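Local coordinates for kinetochore protein Mis16 (Schizosaccharomyces japonicus, PDB 4XYH), which recognises histone H4 and, independently, the CENP-A-specific chaperone Scm3, and so probably helps to establish centromeric chromatin, at residues T252-S255 / T259-I262; L296-S301 / V306-L311; V56-G61 / A92-P97; Q73-G78 / V397-A402. All blocks are in the same frame, centred on the assembly; numbering follows the deposited sequence.

How the contacts relate
The seven sheets of the chain form a beta-propeller of WD repeats, and the four contacts sample two places on it. Contacts 1 and 2 are hairpins of successive blades, with centres 11 Å apart, and they touch through residues such as Leu260 and Leu297. On the other side of the chain's centre, contacts 3 and 4 have centres 7 Å apart, and both reach the sheet of strands 56-58, 70-77 and 87-97, contact 4 through residues 73-78 alone. Along the chain contact 3 closes first, contacts 1 and 2 follow, and contact 4 joins residues 73-78 to 397-402, bringing the early blade against the last and so closing the ring.

Contact 1 (T252-S255 / T259-I262); sequences TSVS and TLQI
The carbonyl O of Gln261 is gripped by two donors from the opposite strand, which approach from opposite faces of its carbonyl plane: the backbone N of Ser253 at 3.0 Å and the hydroxyl OG1 of Thr252 at 3.1 Å. The hydroxyl gets there because it is turned directly opposite its own backbone N (chi1 -176°), and it comes in tilted 31° from the plane. Gln261 N returns a nearly straight bond to Ser253 O, also 3.0 Å long, so Ser253 and Gln261 form the hydrogen-bonded pair of this antiparallel hairpin, flanked by the non-hydrogen-bonded pairs Thr252-Ile262 and Val254-Leu260. On the face of Thr252, Val254 and Leu260, Leu260 CD1 settles into the notch between Thr252 OG1, 3.4 Å away, and Val254 CG1 at 3.6 Å, while the end of Ile262, CD1, leans on Thr252 CB at 3.7 Å. A valine in place of Thr252 would probably leave Gln261 O with the Ser253 amide as its one donor from these two segments. On the reverse face, Gln261 extends its amide back along its own strand, and NE2 donates to Thr259 OG1 at 3.1 Å, in the amide plane, and also bonds to Arg233 O, while Thr259 OG1 has a further partner in Asp257. Ser253 OG, on that face too, is held by His234 and His263. The hairpin occupies the middle of a four-stranded blade, between strands 238-243 and 275-278, with Thr252, Val254 and Leu260 pressed against strands 284-289 and 296-301 of the next blade.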
loop_
_atom_site.group_PDB
_atom_site.type_symbol
_atom_site.label_atom_id
_atom_site.label_comp_id
_atom_site.label_asym_id
_atom_site.label_seq_id
_atom_site.Cartn_x
_atom_site.Cartn_y
_atom_site.Cartn_z
ATOM N N THR A 252 8.517 -0.229 -11.970
ATOM C CA THR A 252 9.061 -1.429 -11.348
ATOM C C THR A 252 7.958 -2.411 -10.931
ATOM O O THR A 252 6.853 -1.999 -10.576
ATOM C CB THR A 252 9.920 -1.104 -10.119
ATOM O OG1 THR A 252 10.487 -2.322 -9.627
ATOM C CG2 THR A 252 9.094 -0.454 -9.012
ATOM N N SER A 253 8.258 -3.706 -10.970
ATOM C CA SER A 253 7.281 -4.723 -10.551
ATOM C C SER A 253 7.964 -5.853 -9.804
ATOM O O SER A 253 9.144 -6.092 -10.000
ATOM C CB SER A 253 6.525 -5.293 -11.757
ATOM O OG SER A 253 7.414 -5.997 -12.624
ATOM N N VAL A 254 7.212 -6.529 -8.936
ATOM C CA VAL A 254 7.679 -7.690 -8.213
ATOM C C VAL A 254 6.581 -8.752 -8.252
ATOM O O VAL A 254 5.392 -8.430 -8.444
ATOM C CB VAL A 254 8.052 -7.359 -6.746
ATOM C CG1 VAL A 254 9.190 -6.354 -6.698
ATOM C CG2 VAL A 254 6.853 -6.828 -5.983
ATOM N N SER A 255 6.978 -10.012 -8.063
ATOM C CA SER A 255 6.120 -11.158 -8.375
ATOM C C SER A 255 6.373 -12.359 -7.455
ATOM O O SER A 255 7.441 -12.480 -6.853
ATOM C CB SER A 255 6.341 -11.567 -9.847
ATOM O OG SER A 255 5.798 -12.839 -10.165
ATOM N N THR A 259 11.169 -12.404 -8.865
ATOM C CA THR A 259 11.969 -11.372 -9.536
ATOM C C THR A 259 11.553 -9.932 -9.234
ATOM O O THR A 259 10.406 -9.647 -8.854
ATOM C CB THR A 259 11.958 -11.543 -11.066
ATOM O OG1 THR A 259 10.637 -11.310 -11.583
ATOM C CG2 THR A 259 12.434 -12.942 -11.450
ATOM N N LEU A 260 12.525 -9.039 -9.404
ATOM C CA LEU A 260 12.341 -7.604 -9.332
ATOM C C LEU A 260 12.669 -7.097 -10.709
ATOM O O LEU A 260 13.761 -7.363 -11.207
ATOM C CB LEU A 260 13.273 -6.980 -8.293
ATOM C CG LEU A 260 13.472 -5.465 -8.356
ATOM C CD1 LEU A 260 12.185 -4.731 -7.937
ATOM C CD2 LEU A 260 14.658 -5.031 -7.471
ATOM N N GLN A 261 11.749 -6.397 -11.357
ATOM C CA GLN A 261 12.016 -5.986 -12.735
ATOM C C GLN A 261 11.797 -4.495 -12.929
ATOM O O GLN A 261 11.009 -3.866 -12.224
ATOM C CB GLN A 261 11.166 -6.795 -13.729
ATOM C CG GLN A 261 11.262 -8.321 -13.548
ATOM C CD GLN A 261 10.696 -9.093 -14.723
ATOM O OE1 GLN A 261 10.661 -8.594 -15.837
ATOM N NE2 GLN A 261 10.248 -10.318 -14.475
ATOM N N ILE A 262 12.539 -3.930 -13.876
ATOM C CA ILE A 262 12.400 -2.526 -14.230
ATOM C C ILE A 262 11.946 -2.482 -15.665
ATOM O O ILE A 262 12.542 -3.130 -16.526
ATOM C CB ILE A 262 13.719 -1.742 -14.072
ATOM C CG1 ILE A 262 14.230 -1.849 -12.633
ATOM C CG2 ILE A 262 13.516 -0.292 -14.480
ATOM C CD1 ILE A 262 13.327 -1.155 -11.619
#

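Contact 2 (L296-S301 / V306-L311); sequences LLATAS and VALWDL
Trp309 and Thr299 meet at the edge of the indole, where NE1 donates to Thr299 OG1 at 3.0 Å in a nearly straight bond (169°) lying in the ring plane. Thr299 chi1 of 54° sets the hydroxyl between its backbone N and carbonyl carbon, facing the ring, and brings CG2 to 3.7 Å from the same NE1. The methyl of Ala307 lies beside the hydroxyl on the same face, its CB 3.6 Å from Thr299 OG1. Farther along this face Leu297 CD2 is a knob lodged between Trp309 CB, at 4.0 Å, and Leu311 CD2, at 3.9 Å. The other face is built around small residues: the bump of Leu308 CD2 rests on Ala298 CB at 3.7 Å, and Val306 CG1 closes on the same methyl at 4.1 Å. Leu296 bends toward the partner strand until its CD1 is 3.3 Å from Trp309 O. Beneath these fits, two hydrogen-bonded pairs, Leu297-Trp309 and Thr299-Ala307, tie the backbones with four bonds. A leucine instead of Trp309 would probably leave Thr299 OG1 without the indole donor and open a gap beside Thr299 CG2, where the ring had been. Since His280 also bonds Thr299 OG1, the hydroxyl links histidine to tryptophan, part of the His-Ser/Thr-Trp hydrogen-bond network found in many WD40 blades.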
loop_
_atom_site.group_PDB
_atom_site.type_symbol
_atom_site.label_atom_id
_atom_site.label_comp_id
_atom_site.label_asym_id
_atom_site.label_seq_id
_atom_site.Cartn_x
_atom_site.Cartn_y
_atom_site.Cartn_z
ATOM N N LEU A 296 17.261 4.527 -4.765
ATOM C CA LEU A 296 16.984 3.577 -3.688
ATOM C C LEU A 296 15.577 2.988 -3.789
ATOM O O LEU A 296 14.617 3.715 -4.083
ATOM C CB LEU A 296 17.163 4.240 -2.321
ATOM C CG LEU A 296 17.023 3.343 -1.080
ATOM C CD1 LEU A 296 18.010 2.197 -1.116
ATOM C CD2 LEU A 296 17.240 4.136 0.187
ATOM N N LEU A 297 15.459 1.679 -3.540
ATOM C CA LEU A 297 14.147 1.026 -3.418
ATOM C C LEU A 297 14.190 -0.164 -2.451
ATOM O O LEU A 297 15.269 -0.625 -2.058
ATOM C CB LEU A 297 13.623 0.565 -4.785
ATOM C CG LEU A 297 14.432 -0.493 -5.549
ATOM C CD1 LEU A 297 13.536 -1.234 -6.510
ATOM C CD2 LEU A 297 15.587 0.155 -6.310
ATOM N N ALA A 298 13.010 -0.656 -2.074
ATOM C CA ALA A 298 12.905 -1.757 -1.125
ATOM C C ALA A 298 11.967 -2.828 -1.645
ATOM O O ALA A 298 10.996 -2.524 -2.348
ATOM C CB ALA A 298 12.420 -1.249 0.225
ATOM N N THR A 299 12.252 -4.079 -1.289
ATOM C CA THR A 299 11.356 -5.188 -1.583
ATOM C C THR A 299 10.977 -5.913 -0.297
ATOM O O THR A 299 11.812 -6.104 0.596
ATOM C CB THR A 299 11.987 -6.213 -2.570
ATOM O OG1 THR A 299 13.262 -6.647 -2.071
ATOM C CG2 THR A 299 12.172 -5.595 -3.943
ATOM N N ALA A 300 9.710 -6.307 -0.209
ATOM C CA ALA A 300 9.207 -7.098 0.909
ATOM C C ALA A 300 8.949 -8.511 0.410
ATOM O O ALA A 300 8.288 -8.701 -0.609
ATOM C CB ALA A 300 7.932 -6.487 1.478
ATOM N N SER A 301 9.463 -9.501 1.124
ATOM C CA SER A 301 9.397 -10.867 0.643
ATOM C C SER A 301 8.702 -11.794 1.610
ATOM O O SER A 301 8.650 -11.525 2.813
ATOM C CB SER A 301 10.799 -11.406 0.368
ATOM O OG SER A 301 10.742 -12.772 -0.017
ATOM N N VAL A 306 12.983 -7.683 4.407
ATOM C CA VAL A 306 12.949 -6.589 3.465
ATOM C C VAL A 306 14.359 -6.352 2.945
ATOM O O VAL A 306 15.289 -6.201 3.727
ATOM C CB VAL A 306 12.396 -5.301 4.105
ATOM C CG1 VAL A 306 12.648 -4.100 3.191
ATOM C CG2 VAL A 306 10.933 -5.461 4.374
ATOM N N ALA A 307 14.521 -6.343 1.627
ATOM C CA ALA A 307 15.825 -6.083 1.032
ATOM C C ALA A 307 15.865 -4.679 0.441
ATOM O O ALA A 307 14.884 -4.224 -0.154
ATOM C CB ALA A 307 16.151 -7.124 -0.030
ATOM N N LEU A 308 16.992 -3.992 0.621
ATOM C CA LEU A 308 17.186 -2.651 0.048
ATOM C C LEU A 308 18.071 -2.741 -1.189
ATOM O O LEU A 308 18.997 -3.544 -1.220
ATOM C CB LEU A 308 17.800 -1.702 1.086
ATOM C CG LEU A 308 16.941 -1.596 2.351
ATOM C CD1 LEU A 308 17.689 -0.894 3.473
ATOM C CD2 LEU A 308 15.656 -0.860 2.038
ATOM N N TRP A 309 17.786 -1.922 -2.203
ATOM C CA TRP A 309 18.495 -2.007 -3.470
ATOM C C TRP A 309 18.814 -0.631 -4.033
ATOM O O TRP A 309 18.074 0.337 -3.826
ATOM C CB TRP A 309 17.675 -2.766 -4.523
ATOM C CG TRP A 309 17.136 -4.068 -4.102
ATOM C CD1 TRP A 309 15.967 -4.291 -3.427
ATOM C CD2 TRP A 309 17.712 -5.356 -4.349
ATOM N NE1 TRP A 309 15.785 -5.638 -3.235
ATOM C CE2 TRP A 309 16.844 -6.314 -3.785
ATOM C CE3 TRP A 309 18.872 -5.791 -4.996
ATOM C CZ2 TRP A 309 17.107 -7.681 -3.835
ATOM C CZ3 TRP A 309 19.136 -7.153 -5.043
ATOM C CH2 TRP A 309 18.256 -8.082 -4.470
ATOM N N ASP A 310 19.911 -0.558 -4.767
ATOM C CA ASP A 310 20.208 0.605 -5.581
ATOM C C ASP A 310 20.085 0.183 -7.047
ATOM O O ASP A 310 20.594 -0.871 -7.427
ATOM C CB ASP A 310 21.605 1.141 -5.273
ATOM C CG ASP A 310 21.907 2.432 -6.013
ATOM O OD1 ASP A 310 21.996 2.417 -7.259
ATOM O OD2 ASP A 310 22.055 3.469 -5.339
ATOM N N LEU A 311 19.407 0.994 -7.857
ATOM C CA LEU A 311 19.174 0.687 -9.275
ATOM C C LEU A 311 20.455 0.491 -10.074
ATOM O O LEU A 311 20.440 -0.098 -11.162
ATOM C CB LEU A 311 18.349 1.802 -9.946
ATOM C CG LEU A 311 16.845 1.919 -9.680
ATOM C CD1 LEU A 311 16.290 3.159 -10.378
ATOM C CD2 LEU A 311 16.120 0.672 -10.153
#

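Contact 3 (V56-G61 / A92-P97); sequences VEWFPG and ASVQLP
Trp58 reaches Val94 and Leu96 across a wide backbone gap, since strand 70-77 runs between the two segments and even the nearest CA atoms, those of Trp58 and Ala92, are 9.5 Å apart. The tryptophan spans this distance with its six-membered ring. Its CG stands opposite its carbonyl carbon, beside the backbone N (chi1 -67°), and the far end of the indole then projects toward strand 87-97. There CZ3 meets Val94 CG1 at 3.9 Å, the two side chains crossing at about a right angle. The next atom of the ring, CH2, lies 4.1 Å from Leu96 CD1, and the same methyl is 4.2 Å from CZ3; Leu96 and Trp58 point at each other from opposite directions, and the methyl meets the ring's far corner obliquely, as Val94 CG1 does. Val94 presents CG1 because that branch sits between its backbone N and carbonyl carbon, with chi1 at 60°. Leu75, on the intervening strand, touches both Trp58 and Val94 and so extends the apolar cluster. Asn391 and Pro392 of a nearby loop lie against the indole, Asn391 also reaching Leu96, and the backbone N of Trp58 bonds to Ser389 OG. Both segments belong to one sheet of the propeller, within the range of the RBBP4-type histone-binding family. No hydrogen bond crosses between them, and the three residues in touch are all buried. Cohesion therefore rests on van der Waals and hydrophobic contact, with carbon atoms of the indole doing the touching while the polar NE1 finds its partner outside these segments.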
loop_
_atom_site.group_PDB
_atom_site.type_symbol
_atom_site.label_atom_id
_atom_site.label_comp_id
_atom_site.label_asym_id
_atom_site.label_seq_id
_atom_site.Cartn_x
_atom_site.Cartn_y
_atom_site.Cartn_z
ATOM N N VAL A 56 -6.072 1.158 1.899
ATOM C CA VAL A 56 -6.192 2.425 2.601
ATOM C C VAL A 56 -5.175 3.400 2.029
ATOM O O VAL A 56 -4.064 3.020 1.684
ATOM C CB VAL A 56 -5.979 2.279 4.145
ATOM C CG1 VAL A 56 -4.556 1.833 4.477
ATOM C CG2 VAL A 56 -6.278 3.591 4.863
ATOM N N GLU A 57 -5.578 4.660 1.912
ATOM C CA GLU A 57 -4.711 5.718 1.418
ATOM C C GLU A 57 -5.198 7.031 2.005
ATOM O O GLU A 57 -6.406 7.294 2.018
ATOM C CB GLU A 57 -4.708 5.773 -0.115
ATOM C CG GLU A 57 -3.497 6.504 -0.694
ATOM C CD GLU A 57 -3.549 6.665 -2.211
ATOM O OE1 GLU A 57 -4.643 6.516 -2.783
ATOM O OE2 GLU A 57 -2.499 6.957 -2.841
ATOM N N TRP A 58 -4.263 7.836 2.519
ATOM C CA TRP A 58 -4.570 9.193 2.986
ATOM C C TRP A 58 -4.726 10.141 1.810
ATOM O O TRP A 58 -3.884 10.148 0.911
ATOM C CB TRP A 58 -3.467 9.750 3.892
ATOM C CG TRP A 58 -3.315 9.084 5.193
ATOM C CD1 TRP A 58 -2.465 8.065 5.492
ATOM C CD2 TRP A 58 -4.015 9.392 6.394
ATOM N NE1 TRP A 58 -2.592 7.715 6.814
ATOM C CE2 TRP A 58 -3.545 8.512 7.389
ATOM C CE3 TRP A 58 -4.998 10.327 6.728
ATOM C CZ2 TRP A 58 -4.019 8.539 8.696
ATOM C CZ3 TRP A 58 -5.470 10.351 8.023
ATOM C CH2 TRP A 58 -4.979 9.463 8.994
ATOM N N PHE A 59 -5.779 10.952 1.823
ATOM C CA PHE A 59 -5.881 12.051 0.878
ATOM C C PHE A 59 -5.005 13.228 1.334
ATOM O O PHE A 59 -4.881 13.499 2.538
ATOM C CB PHE A 59 -7.325 12.527 0.738
ATOM C CG PHE A 59 -8.200 11.636 -0.099
ATOM C CD1 PHE A 59 -8.198 11.743 -1.476
ATOM C CD2 PHE A 59 -9.055 10.712 0.502
ATOM C CE1 PHE A 59 -9.031 10.942 -2.257
ATOM C CE2 PHE A 59 -9.892 9.908 -0.268
ATOM C CZ PHE A 59 -9.880 10.026 -1.656
ATOM N N PRO A 60 -4.396 13.936 0.375
ATOM C CA PRO A 60 -3.674 15.168 0.726
ATOM C C PRO A 60 -4.636 16.247 1.218
ATOM O O PRO A 60 -5.771 16.329 0.717
ATOM C CB PRO A 60 -3.017 15.594 -0.601
ATOM C CG PRO A 60 -3.111 14.423 -1.487
ATOM C CD PRO A 60 -4.330 13.654 -1.064
ATOM N N GLY A 61 -4.210 17.055 2.183
ATOM C CA GLY A 61 -5.003 18.202 2.599
ATOM C C GLY A 61 -5.737 18.040 3.915
ATOM O O GLY A 61 -5.858 16.933 4.424
ATOM N N ALA A 92 -13.527 8.211 3.981
ATOM C CA ALA A 92 -13.743 8.418 5.407
ATOM C C ALA A 92 -13.124 9.739 5.836
ATOM O O ALA A 92 -12.124 10.168 5.269
ATOM C CB ALA A 92 -13.155 7.275 6.209
ATOM N N SER A 93 -13.730 10.391 6.820
ATOM C CA SER A 93 -13.093 11.535 7.458
ATOM C C SER A 93 -12.706 11.198 8.891
ATOM O O SER A 93 -13.379 10.430 9.579
ATOM C CB SER A 93 -13.997 12.763 7.437
ATOM O OG SER A 93 -15.215 12.473 8.080
ATOM N N VAL A 94 -11.605 11.772 9.336
ATOM C CA VAL A 94 -11.180 11.572 10.699
ATOM C C VAL A 94 -10.715 12.911 11.261
ATOM O O VAL A 94 -10.158 13.746 10.547
ATOM C CB VAL A 94 -10.057 10.514 10.796
ATOM C CG1 VAL A 94 -8.830 10.937 9.985
ATOM C CG2 VAL A 94 -9.687 10.251 12.239
ATOM N N GLN A 95 -10.986 13.126 12.539
ATOM C CA GLN A 95 -10.486 14.296 13.230
ATOM C C GLN A 95 -9.159 13.941 13.887
ATOM O O GLN A 95 -9.094 13.019 14.697
ATOM C CB GLN A 95 -11.496 14.771 14.265
ATOM C CG GLN A 95 -11.317 16.210 14.667
ATOM C CD GLN A 95 -12.625 16.845 15.088
ATOM O OE1 GLN A 95 -13.480 16.188 15.690
ATOM N NE2 GLN A 95 -12.800 18.126 14.755
ATOM N N LEU A 96 -8.099 14.649 13.510
ATOM C CA LEU A 96 -6.788 14.453 14.128
ATOM C C LEU A 96 -6.348 15.713 14.859
ATOM O O LEU A 96 -6.586 16.818 14.385
ATOM C CB LEU A 96 -5.728 14.093 13.087
ATOM C CG LEU A 96 -5.877 12.883 12.183
ATOM C CD1 LEU A 96 -4.741 12.920 11.206
ATOM C CD2 LEU A 96 -5.851 11.589 12.987
ATOM N N PRO A 97 -5.685 15.554 16.008
ATOM C CA PRO A 97 -5.062 16.714 16.660
ATOM C C PRO A 97 -3.746 17.070 15.980
ATOM O O PRO A 97 -3.151 16.199 15.337
ATOM C CB PRO A 97 -4.825 16.224 18.085
ATOM C CG PRO A 97 -4.620 14.734 17.927
ATOM C CD PRO A 97 -5.495 14.306 16.770
#

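Contact 4 (Q73-G78 / V397-A402); sequences QKLLLG and VLASLA
Leu75 turns its CG opposite the carbonyl carbon (chi1 -58°), and a chi2 of 117°, away from the usual staggered values, swings CD2 toward Ala399. This is the seam between two neighbouring blades of the beta-propeller: strand 70-77 comes from an early part of the chain and strand 398-402 from the last WD repeat. Their CA atoms stay far apart, 8.9 Å between Leu75 and Ala399, so no backbone bond forms and side chains alone bridge the gap. At one end Leu75 CD2 rests on Ala399 CB at 3.8 Å, a branched chain meeting a single methyl. Trp58 covers both residues from the adjoining strand, and Ile409 packs on Leu75 from strand 406-412, while Val56 lies against the leucine pair that follows. The sheet of strand 398-402 also takes in strand 41-48 from the start of the chain, the ring closure known in propellers as a Velcro. All four touching residues are buried, and the interface between the blades is purely apolar here. Two residues along each strand, Leu77 and Leu401 approach more loosely, methyl to methyl, with Leu77 CD2 4.4 Å from Leu401 CD1.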
loop_
_atom_site.group_PDB
_atom_site.type_symbol
_atom_site.label_atom_id
_atom_site.label_comp_id
_atom_site.label_asym_id
_atom_site.label_seq_id
_atom_site.Cartn_x
_atom_site.Cartn_y
_atom_site.Cartn_z
ATOM N N GLN A 73 -9.360 15.242 8.253
ATOM C CA GLN A 73 -8.675 14.736 7.070
ATOM C C GLN A 73 -9.425 13.542 6.497
ATOM O O GLN A 73 -10.369 13.051 7.108
ATOM C CB GLN A 73 -7.222 14.380 7.407
ATOM C CG GLN A 73 -6.385 15.611 7.739
ATOM C CD GLN A 73 -4.940 15.296 8.116
ATOM O OE1 GLN A 73 -4.333 14.349 7.611
ATOM N NE2 GLN A 73 -4.383 16.105 9.004
ATOM N N LYS A 74 -9.020 13.086 5.318
ATOM C CA LYS A 74 -9.767 12.041 4.632
ATOM C C LYS A 74 -8.920 10.843 4.239
ATOM O O LYS A 74 -7.730 10.970 3.939
ATOM C CB LYS A 74 -10.445 12.613 3.382
ATOM C CG LYS A 74 -11.604 13.552 3.684
ATOM C CD LYS A 74 -12.119 14.197 2.419
ATOM C CE LYS A 74 -13.428 14.940 2.683
ATOM N NZ LYS A 74 -13.765 15.875 1.570
ATOM N N LEU A 75 -9.565 9.684 4.205
ATOM C CA LEU A 75 -8.928 8.446 3.776
ATOM C C LEU A 75 -9.755 7.787 2.707
ATOM O O LEU A 75 -10.990 7.865 2.725
ATOM C CB LEU A 75 -8.756 7.465 4.933
ATOM C CG LEU A 75 -7.952 7.936 6.137
ATOM C CD1 LEU A 75 -8.852 7.970 7.359
ATOM C CD2 LEU A 75 -6.796 7.008 6.368
ATOM N N LEU A 76 -9.057 7.126 1.794
ATOM C CA LEU A 76 -9.673 6.314 0.783
ATOM C C LEU A 76 -9.662 4.853 1.242
ATOM O O LEU A 76 -8.603 4.302 1.533
ATOM C CB LEU A 76 -8.932 6.484 -0.523
ATOM C CG LEU A 76 -9.437 5.677 -1.707
ATOM C CD1 LEU A 76 -10.778 6.240 -2.202
ATOM C CD2 LEU A 76 -8.366 5.713 -2.771
ATOM N N LEU A 77 -10.843 4.246 1.327
ATOM C CA LEU A 77 -11.007 2.869 1.810
ATOM C C LEU A 77 -11.822 2.023 0.852
ATOM O O LEU A 77 -12.391 2.540 -0.128
ATOM C CB LEU A 77 -11.703 2.852 3.170
ATOM C CG LEU A 77 -10.950 3.433 4.355
ATOM C CD1 LEU A 77 -11.856 3.495 5.564
ATOM C CD2 LEU A 77 -9.733 2.553 4.636
ATOM N N GLY A 78 -11.912 0.727 1.151
ATOM C CA GLY A 78 -12.729 -0.169 0.354
ATOM C C GLY A 78 -13.522 -1.153 1.183
ATOM O O GLY A 78 -13.486 -1.114 2.411
ATOM N N VAL A 397 2.246 10.194 11.315
ATOM C CA VAL A 397 0.933 9.599 11.487
ATOM C C VAL A 397 0.740 8.500 10.452
ATOM O O VAL A 397 0.970 8.723 9.270
ATOM C CB VAL A 397 -0.188 10.643 11.365
ATOM C CG1 VAL A 397 -1.560 9.963 11.405
ATOM C CG2 VAL A 397 -0.063 11.698 12.486
ATOM N N LEU A 398 0.316 7.315 10.888
ATOM C CA LEU A 398 0.111 6.201 9.966
ATOM C C LEU A 398 -1.285 5.638 10.085
ATOM O O LEU A 398 -1.903 5.695 11.149
ATOM C CB LEU A 398 1.137 5.089 10.208
ATOM C CG LEU A 398 2.548 5.567 9.855
ATOM C CD1 LEU A 398 3.292 6.102 11.091
ATOM C CD2 LEU A 398 3.349 4.515 9.159
ATOM N N ALA A 399 -1.782 5.108 8.979
ATOM C CA ALA A 399 -2.993 4.324 8.983
ATOM C C ALA A 399 -2.619 2.893 8.612
ATOM O O ALA A 399 -1.803 2.676 7.710
ATOM C CB ALA A 399 -4.022 4.900 7.995
ATOM N N SER A 400 -3.204 1.918 9.305
ATOM C CA SER A 400 -2.974 0.515 8.965
ATOM C C SER A 400 -4.245 -0.309 9.142
ATOM O O SER A 400 -5.058 -0.034 10.025
ATOM C CB SER A 400 -1.828 -0.075 9.804
ATOM O OG SER A 400 -1.998 0.176 11.194
ATOM N N LEU A 401 -4.395 -1.306 8.281
ATOM C CA LEU A 401 -5.563 -2.187 8.234
ATOM C C LEU A 401 -5.169 -3.622 8.475
ATOM O O LEU A 401 -4.111 -4.059 8.023
ATOM C CB LEU A 401 -6.248 -2.135 6.869
ATOM C CG LEU A 401 -7.041 -0.936 6.396
ATOM C CD1 LEU A 401 -7.244 -1.118 4.906
ATOM C CD2 LEU A 401 -8.363 -0.892 7.139
ATOM N N ALA A 402 -6.040 -4.368 9.141
ATOM C CA ALA A 402 -5.807 -5.789 9.333
ATOM C C ALA A 402 -7.040 -6.568 8.893
ATOM O O ALA A 402 -8.101 -5.978 8.685
ATOM C CB ALA A 402 -5.451 -6.090 10.788
#